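Local coordinates for hypothetical protein Atu0636 (Agrobacterium tumefaciens, PDB 2OZV) that is of unknown function but probably transfers a methyl group from S-adenosylmethionine to an oxygen of its substrate, as a predicted O-methyltransferase, at residues Glu96-Glu108 with Phe149-Val161. Numbering follows the deposited sequence. Where two conformers were deposited one is given.
Sequences EADVTLRAKARVE and FEDWIRTASAIMV
T155 points from helix 148-159 toward the loop that follows strand 92-96, an outermost strand of the Rossmann-like methyltransferase sheet, and gives its hydroxyl proton to the carbonyl of V99. T155 OG1 lies only 2.5 Å from V99 O, a very short bond, and OG1 works twice, because it also accepts from a water 2.7 Å from T155 OG1. That water is fully used: its second proton goes to the O of L101 at 2.6 Å, and it accepts from R106 NH1 and R154 NE, so four groups from both segments close round one oxygen. The loop itself is shaped by D98, whose OD1 accepts from T100 N, which makes an Asx turn within the type I turn from D98 to L101, and from T100 OG1 as well, both from the same face of the carboxylate.

The bend of R154 at chi3 (63°) turns its guanidinium across R102, flat against that of R102, centres 3.7 Å apart. D151 OD1, 2.8 Å from R154 NH1 in a salt bridge, sits beside the stack, and this acidic neighbour probably helps the two guanidiniums lie together. R154 NH2 also lies 2.9 Å from T100 O, which sits at the guanidinium edge. R106 spreads its guanidinium over A158 CB, while the water lies in plane at its edge.

T100 CG2 rests on D151 CB. Toward the interior the polar network gives way to carbon: V99 CG2 makes a CH-pi contact over the five-membered ring of W152, 3.7 Å from its centroid and 15° off the ring normal.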
ATOM      1  N   GLU B  96      24.205 -10.351  21.184  1.00 48.43           N
ATOM      2  CA  GLU B  96      23.871 -11.554  20.432  1.00 50.01           C
ATOM      3  C   GLU B  96      22.526 -12.082  20.909  1.00 49.98           C
ATOM      4  O   GLU B  96      22.398 -12.453  22.076  1.00 51.35           O
ATOM      5  CB  GLU B  96      24.902 -12.618  20.753  1.00 50.68           C
ATOM      6  CG  GLU B  96      25.784 -13.015  19.640  1.00 54.18           C
ATOM      7  CD  GLU B  96      26.680 -14.153  20.052  1.00 55.91           C
ATOM      8  OE1 GLU B  96      26.311 -15.332  19.817  1.00 58.74           O
ATOM      9  OE2 GLU B  96      27.744 -13.853  20.623  1.00 55.56           O
ATOM     10  N   ALA B  97      21.538 -12.144  20.029  1.00 49.26           N
ATOM     11  CA  ALA B  97      20.231 -12.692  20.391  1.00 49.67           C
ATOM     12  C   ALA B  97      19.457 -13.082  19.164  1.00 50.01           C
ATOM     13  O   ALA B  97      19.459 -12.367  18.168  1.00 50.49           O
ATOM     14  CB  ALA B  97      19.417 -11.682  21.208  1.00 48.82           C
ATOM     15  N   ASP B  98      18.773 -14.212  19.249  1.00 49.84           N
ATOM     16  CA  ASP B  98      17.858 -14.632  18.210  1.00 50.36           C
ATOM     17  C   ASP B  98      16.540 -13.887  18.455  1.00 51.13           C
ATOM     18  O   ASP B  98      15.856 -14.160  19.441  1.00 51.11           O
ATOM     19  CB  ASP B  98      17.648 -16.138  18.325  1.00 50.04           C
ATOM     20  CG  ASP B  98      16.641 -16.674  17.327  1.00 51.44           C
ATOM     21  OD1 ASP B  98      15.988 -15.889  16.594  1.00 49.65           O
ATOM     22  OD2 ASP B  98      16.516 -17.914  17.270  1.00 53.57           O
ATOM     23  N   VAL B  99      16.201 -12.960  17.556  1.00 51.54           N
ATOM     24  CA  VAL B  99      15.035 -12.074  17.749  1.00 52.75           C
ATOM     25  C   VAL B  99      13.689 -12.745  17.476  1.00 53.41           C
ATOM     26  O   VAL B  99      12.624 -12.107  17.586  1.00 53.99           O
ATOM     27  CB  VAL B  99      15.151 -10.745  16.959  1.00 52.71           C
ATOM     28  CG1 VAL B  99      16.392  -9.955  17.414  1.00 52.70           C
ATOM     29  CG2 VAL B  99      15.137 -11.009  15.440  1.00 53.19           C
ATOM     30  N   THR B 100      13.737 -14.028  17.112  1.00 53.77           N
ATOM     31  CA  THR B 100      12.524 -14.820  16.925  1.00 54.68           C
ATOM     32  C   THR B 100      12.180 -15.631  18.182  1.00 55.26           C
ATOM     33  O   THR B 100      11.131 -16.285  18.231  1.00 55.78           O
ATOM     34  CB  THR B 100      12.609 -15.777  15.700  1.00 54.19           C
ATOM     35  OG1 THR B 100      13.525 -16.851  15.969  1.00 54.50           O
ATOM     36  CG2 THR B 100      13.030 -15.028  14.444  1.00 55.33           C
ATOM     37  N   LEU B 101      13.051 -15.587  19.186  1.00 56.09           N
ATOM     38  CA  LEU B 101      12.800 -16.273  20.468  1.00 57.17           C
ATOM     39  C   LEU B 101      11.513 -15.753  21.101  1.00 58.10           C
ATOM     40  O   LEU B 101      11.090 -14.616  20.837  1.00 58.17           O
ATOM     41  CB  LEU B 101      13.970 -16.111  21.441  1.00 56.91           C
ATOM     42  CG  LEU B 101      15.224 -16.948  21.153  1.00 57.19           C
ATOM     43  CD1 LEU B 101      16.302 -16.594  22.140  1.00 56.73           C
ATOM     44  CD2 LEU B 101      14.934 -18.455  21.166  1.00 56.52           C
ATOM     45  N   ARG B 102      10.883 -16.607  21.902  1.00 58.82           N
ATOM     46  CA  ARG B 102       9.618 -16.272  22.547  1.00 59.43           C
ATOM     47  C   ARG B 102       9.742 -16.320  24.052  1.00 59.19           C
ATOM     48  O   ARG B 102      10.698 -16.885  24.588  1.00 59.84           O
ATOM     49  CB  ARG B 102       8.523 -17.240  22.126  1.00 59.38           C
ATOM     50  CG  ARG B 102       8.328 -17.350  20.653  1.00 60.88           C
ATOM     51  CD  ARG B 102       6.991 -17.979  20.383  1.00 64.07           C
ATOM     52  NE  ARG B 102       6.889 -18.427  19.004  1.00 66.04           N
ATOM     53  CZ  ARG B 102       5.758 -18.430  18.310  1.00 68.06           C
ATOM     54  NH1 ARG B 102       5.753 -18.861  17.052  1.00 68.54           N
ATOM     55  NH2 ARG B 102       4.634 -17.992  18.873  1.00 69.28           N
ATOM     56  N   ALA B 103       8.764 -15.715  24.724  1.00 59.30           N
ATOM     57  CA  ALA B 103       8.577 -15.853  26.165  1.00 58.82           C
ATOM     58  C   ALA B 103       9.868 -15.703  26.971  1.00 58.64           C
ATOM     59  O   ALA B 103      10.623 -14.748  26.778  1.00 58.62           O
ATOM     60  CB  ALA B 103       7.881 -17.182  26.476  1.00 59.04           C
ATOM     61  N   LYS B 104      10.127 -16.660  27.859  1.00 57.98           N
ATOM     62  CA  LYS B 104      11.251 -16.566  28.783  1.00 57.57           C
ATOM     63  C   LYS B 104      12.623 -16.730  28.111  1.00 56.58           C
ATOM     64  O   LYS B 104      13.613 -16.133  28.548  1.00 56.26           O
ATOM     65  CB  LYS B 104      11.076 -17.580  29.922  1.00 58.02           C
ATOM     66  CG  LYS B 104      12.197 -17.592  30.951  1.00 60.34           C
ATOM     67  CD  LYS B 104      12.365 -16.237  31.637  1.00 64.23           C
ATOM     68  CE  LYS B 104      13.786 -16.059  32.139  1.00 65.71           C
ATOM     69  NZ  LYS B 104      14.187 -17.155  33.083  1.00 66.97           N
ATOM     70  N   ALA B 105      12.669 -17.563  27.071  1.00 55.73           N
ATOM     71  CA  ALA B 105      13.857 -17.720  26.231  1.00 55.04           C
ATOM     72  C   ALA B 105      14.270 -16.352  25.677  1.00 54.24           C
ATOM     73  O   ALA B 105      15.454 -15.999  25.686  1.00 54.05           O
ATOM     74  CB  ALA B 105      13.570 -18.688  25.082  1.00 55.15           C
ATOM     75  N   ARG B 106      13.276 -15.591  25.225  1.00 54.03           N
ATOM     76  CA  ARG B 106      13.504 -14.254  24.666  1.00 53.46           C
ATOM     77  C   ARG B 106      14.148 -13.330  25.696  1.00 53.54           C
ATOM     78  O   ARG B 106      15.178 -12.704  25.420  1.00 52.73           O
ATOM     79  CB  ARG B 106      12.199 -13.666  24.119  1.00 53.65           C
ATOM     80  CG  ARG B 106      12.350 -12.243  23.532  1.00 53.16           C
ATOM     81  CD  ARG B 106      11.036 -11.700  22.962  1.00 54.23           C
ATOM     82  NE  ARG B 106       9.931 -11.827  23.916  1.00 58.99           N
ATOM     83  CZ  ARG B 106       8.722 -12.337  23.645  1.00 61.87           C
ATOM     84  NH1 ARG B 106       8.385 -12.757  22.421  1.00 60.69           N
ATOM     85  NH2 ARG B 106       7.820 -12.407  24.619  1.00 64.07           N
ATOM     86  N   VAL B 107      13.555 -13.269  26.888  1.00 54.05           N
ATOM     87  CA  VAL B 107      14.082 -12.458  27.989  1.00 54.56           C
ATOM     88  C   VAL B 107      15.509 -12.871  28.377  1.00 55.13           C
ATOM     89  O   VAL B 107      16.379 -12.007  28.547  1.00 55.06           O
ATOM     90  CB  VAL B 107      13.141 -12.476  29.223  1.00 54.64           C
ATOM     91  CG1 VAL B 107      13.713 -11.632  30.362  1.00 54.34           C
ATOM     92  CG2 VAL B 107      11.748 -11.982  28.837  1.00 54.11           C
ATOM     93  N   GLU B 108      15.737 -14.183  28.500  1.00 56.10           N
ATOM     94  CA  GLU B 108      17.050 -14.736  28.853  1.00 56.86           C
ATOM     95  C   GLU B 108      18.116 -14.321  27.824  1.00 56.41           C
ATOM     96  O   GLU B 108      19.270 -14.056  28.183  1.00 56.85           O
ATOM     97  CB  GLU B 108      16.959 -16.268  28.960  1.00 57.93           C
ATOM     98  CG  GLU B 108      18.268 -16.988  29.324  1.00 61.44           C
ATOM     99  CD  GLU B 108      18.356 -17.412  30.790  1.00 67.19           C
ATOM    100  OE1 GLU B 108      17.533 -18.257  31.236  1.00 68.68           O
ATOM    101  OE2 GLU B 108      19.276 -16.927  31.491  1.00 69.33           O
ATOM    102  N   PHE B 149       8.311 -11.538   9.175  1.00 50.88           N
ATOM    103  CA  PHE B 149       7.665 -10.348   9.716  1.00 49.67           C
ATOM    104  C   PHE B 149       6.840 -10.678  10.960  1.00 48.56           C
ATOM    105  O   PHE B 149       6.905  -9.959  11.961  1.00 48.48           O
ATOM    106  CB  PHE B 149       6.814  -9.649   8.656  1.00 50.93           C
ATOM    107  CG  PHE B 149       7.633  -8.819   7.694  1.00 53.32           C
ATOM    108  CD1 PHE B 149       8.148  -7.595   8.082  1.00 55.37           C
ATOM    109  CD2 PHE B 149       7.872  -9.276   6.401  1.00 56.98           C
ATOM    110  CE1 PHE B 149       8.910  -6.810   7.185  1.00 56.36           C
ATOM    111  CE2 PHE B 149       8.628  -8.498   5.509  1.00 56.46           C
ATOM    112  CZ  PHE B 149       9.135  -7.282   5.908  1.00 53.79           C
ATOM    113  N   GLU B 150       6.081 -11.770  10.901  1.00 47.11           N
ATOM    114  CA  GLU B 150       5.354 -12.239  12.069  1.00 46.91           C
ATOM    115  C   GLU B 150       6.255 -12.406  13.298  1.00 47.05           C
ATOM    116  O   GLU B 150       5.950 -11.855  14.360  1.00 47.27           O
ATOM    117  CB  GLU B 150       4.627 -13.553  11.750  1.00 46.35           C
ATOM    118  CG  GLU B 150       4.018 -14.247  12.983  1.00 49.59           C
ATOM    119  CD  GLU B 150       2.920 -13.426  13.677  1.00 51.24           C
ATOM    120  OE1 GLU B 150       2.357 -12.484  13.085  1.00 52.83           O
ATOM    121  OE2 GLU B 150       2.611 -13.732  14.845  1.00 54.05           O
ATOM    122  N   ASP B 151       7.356 -13.147  13.157  1.00 46.30           N
ATOM    123  CA  ASP B 151       8.286 -13.361  14.289  1.00 46.79           C
ATOM    124  C   ASP B 151       8.889 -12.058  14.809  1.00 46.26           C
ATOM    125  O   ASP B 151       8.849 -11.783  16.013  1.00 45.24           O
ATOM    126  CB  ASP B 151       9.424 -14.296  13.900  1.00 47.48           C
ATOM    127  CG  ASP B 151       8.991 -15.753  13.791  1.00 50.35           C
ATOM    128  OD1 ASP B 151       7.918 -16.131  14.328  1.00 54.61           O
ATOM    129  OD2 ASP B 151       9.741 -16.532  13.167  1.00 52.72           O
ATOM    130  N   TRP B 152       9.442 -11.255  13.901  1.00 45.53           N
ATOM    131  CA  TRP B 152      10.125 -10.031  14.304  1.00 46.34           C
ATOM    132  C   TRP B 152       9.177  -8.996  14.912  1.00 46.25           C
ATOM    133  O   TRP B 152       9.525  -8.365  15.906  1.00 46.29           O
ATOM    134  CB  TRP B 152      10.861  -9.418  13.121  1.00 46.71           C
ATOM    135  CG  TRP B 152      12.091 -10.125  12.707  1.00 47.98           C
ATOM    136  CD1 TRP B 152      12.311 -11.467  12.662  1.00 49.67           C
ATOM    137  CD2 TRP B 152      13.282  -9.502  12.230  1.00 47.84           C
ATOM    138  NE1 TRP B 152      13.589 -11.726  12.193  1.00 49.92           N
ATOM    139  CE2 TRP B 152      14.198 -10.525  11.922  1.00 48.91           C
ATOM    140  CE3 TRP B 152      13.666  -8.169  12.061  1.00 47.97           C
ATOM    141  CZ2 TRP B 152      15.479 -10.259  11.431  1.00 48.40           C
ATOM    142  CZ3 TRP B 152      14.931  -7.901  11.563  1.00 48.69           C
ATOM    143  CH2 TRP B 152      15.819  -8.943  11.248  1.00 48.20           C
ATOM    144  N   ILE B 153       7.984  -8.837  14.327  1.00 46.28           N
ATOM    145  CA  ILE B 153       7.003  -7.896  14.876  1.00 46.37           C
ATOM    146  C   ILE B 153       6.380  -8.411  16.192  1.00 45.52           C
ATOM    147  O   ILE B 153       6.113  -7.615  17.095  1.00 46.73           O
ATOM    148  CB  ILE B 153       5.959  -7.463  13.801  1.00 46.59           C
ATOM    149  CG1 ILE B 153       6.695  -6.598  12.756  1.00 45.76           C
ATOM    150  CG2 ILE B 153       4.835  -6.616  14.419  1.00 45.74           C
ATOM    151  CD1 ILE B 153       5.951  -6.356  11.422  1.00 47.37           C
ATOM    152  N   ARG B 154       6.199  -9.725  16.336  1.00 45.69           N
ATOM    153  CA  ARG B 154       5.840 -10.287  17.636  1.00 45.78           C
ATOM    154  C   ARG B 154       6.876  -9.884  18.701  1.00 45.24           C
ATOM    155  O   ARG B 154       6.515  -9.404  19.765  1.00 44.74           O
ATOM    156  CB  ARG B 154       5.732 -11.815  17.568  1.00 46.21           C
ATOM    157  CG  ARG B 154       5.217 -12.480  18.840  1.00 47.99           C
ATOM    158  CD  ARG B 154       5.260 -14.011  18.698  1.00 48.03           C
ATOM    159  NE  ARG B 154       6.647 -14.436  18.536  1.00 53.18           N
ATOM    160  CZ  ARG B 154       7.129 -15.130  17.506  1.00 55.72           C
ATOM    161  NH1 ARG B 154       6.324 -15.540  16.532  1.00 54.90           N
ATOM    162  NH2 ARG B 154       8.433 -15.428  17.463  1.00 56.20           N
ATOM    163  N   THR B 155       8.161 -10.071  18.397  1.00 44.34           N
ATOM    164  CA  THR B 155       9.230  -9.653  19.326  1.00 44.49           C
ATOM    165  C   THR B 155       9.200  -8.135  19.557  1.00 44.85           C
ATOM    166  O   THR B 155       9.300  -7.684  20.699  1.00 44.66           O
ATOM    167  CB  THR B 155      10.594 -10.145  18.831  1.00 44.57           C
ATOM    168  OG1 THR B 155      10.605 -11.582  18.891  1.00 45.05           O
ATOM    169  CG2 THR B 155      11.763  -9.541  19.691  1.00 44.51           C
ATOM    170  N   ALA B 156       9.047  -7.349  18.487  1.00 44.88           N
ATOM    171  CA  ALA B 156       9.038  -5.878  18.616  1.00 45.12           C
ATOM    172  C   ALA B 156       7.964  -5.449  19.610  1.00 45.38           C
ATOM    173  O   ALA B 156       8.209  -4.586  20.456  1.00 45.38           O
ATOM    174  CB  ALA B 156       8.825  -5.164  17.236  1.00 45.40           C
ATOM    175  N   SER B 157       6.782  -6.042  19.498  1.00 44.94           N
ATOM    176  CA  SER B 157       5.697  -5.753  20.422  1.00 45.71           C
ATOM    177  C   SER B 157       6.074  -6.147  21.853  1.00 45.94           C
ATOM    178  O   SER B 157       5.866  -5.363  22.776  1.00 47.42           O
ATOM    179  CB  SER B 157       4.405  -6.452  19.976  1.00 46.23           C
ATOM    180  OG  SER B 157       3.352  -6.179  20.891  1.00 48.14           O
ATOM    181  N   ALA B 158       6.645  -7.338  22.046  1.00 45.14           N
ATOM    182  CA  ALA B 158       6.952  -7.812  23.408  1.00 44.44           C
ATOM    183  C   ALA B 158       7.948  -6.911  24.152  1.00 44.49           C
ATOM    184  O   ALA B 158       7.842  -6.727  25.371  1.00 44.04           O
ATOM    185  CB  ALA B 158       7.471  -9.217  23.368  1.00 44.58           C
ATOM    186  N   ILE B 159       8.911  -6.362  23.410  1.00 44.24           N
ATOM    187  CA  ILE B 159      10.019  -5.612  24.019  1.00 44.37           C
ATOM    188  C   ILE B 159       9.766  -4.113  24.081  1.00 45.78           C
ATOM    189  O   ILE B 159      10.623  -3.340  24.574  1.00 46.18           O
ATOM    190  CB  ILE B 159      11.379  -5.893  23.307  1.00 44.00           C
ATOM    191  CG1 ILE B 159      11.412  -5.254  21.899  1.00 44.10           C
ATOM    192  CG2 ILE B 159      11.654  -7.422  23.237  1.00 43.75           C
ATOM    193  CD1 ILE B 159      12.762  -5.470  21.161  1.00 43.89           C
HETATM  194  N   MSE B 160       8.612  -3.705  23.549  0.60 45.09           N
HETATM  195  CA  MSE B 160       8.219  -2.297  23.476  0.60 44.90           C
HETATM  196  C   MSE B 160       7.408  -1.849  24.687  0.60 45.27           C
HETATM  197  O   MSE B 160       6.484  -2.536  25.107  0.60 45.45           O
HETATM  198  CB  MSE B 160       7.357  -2.049  22.240  0.60 45.37           C
HETATM  199  CG  MSE B 160       7.191  -0.568  21.921  0.60 44.30           C
HETATM  200 SE   MSE B 160       8.697   0.046  20.851  0.60 48.84          SE
HETATM  201  CE  MSE B 160       8.203  -0.929  19.241  0.60 42.69           C
ATOM    202  N   VAL B 161       7.698  -0.657  25.198  1.00 46.11           N
ATOM    203  CA  VAL B 161       6.835  -0.032  26.190  1.00 46.45           C
ATOM    204  C   VAL B 161       5.471   0.265  25.538  1.00 46.76           C
ATOM    205  O   VAL B 161       5.362   0.390  24.309  1.00 45.44           O
ATOM    206  CB  VAL B 161       7.438   1.278  26.788  1.00 46.96           C
ATOM    207  CG1 VAL B 161       8.842   1.037  27.359  1.00 46.00           C
ATOM    208  CG2 VAL B 161       7.468   2.391  25.737  1.00 45.10           C
TER
HETATM  209  O   HOH W   1       8.989 -13.472  19.831  1.00 40.32           O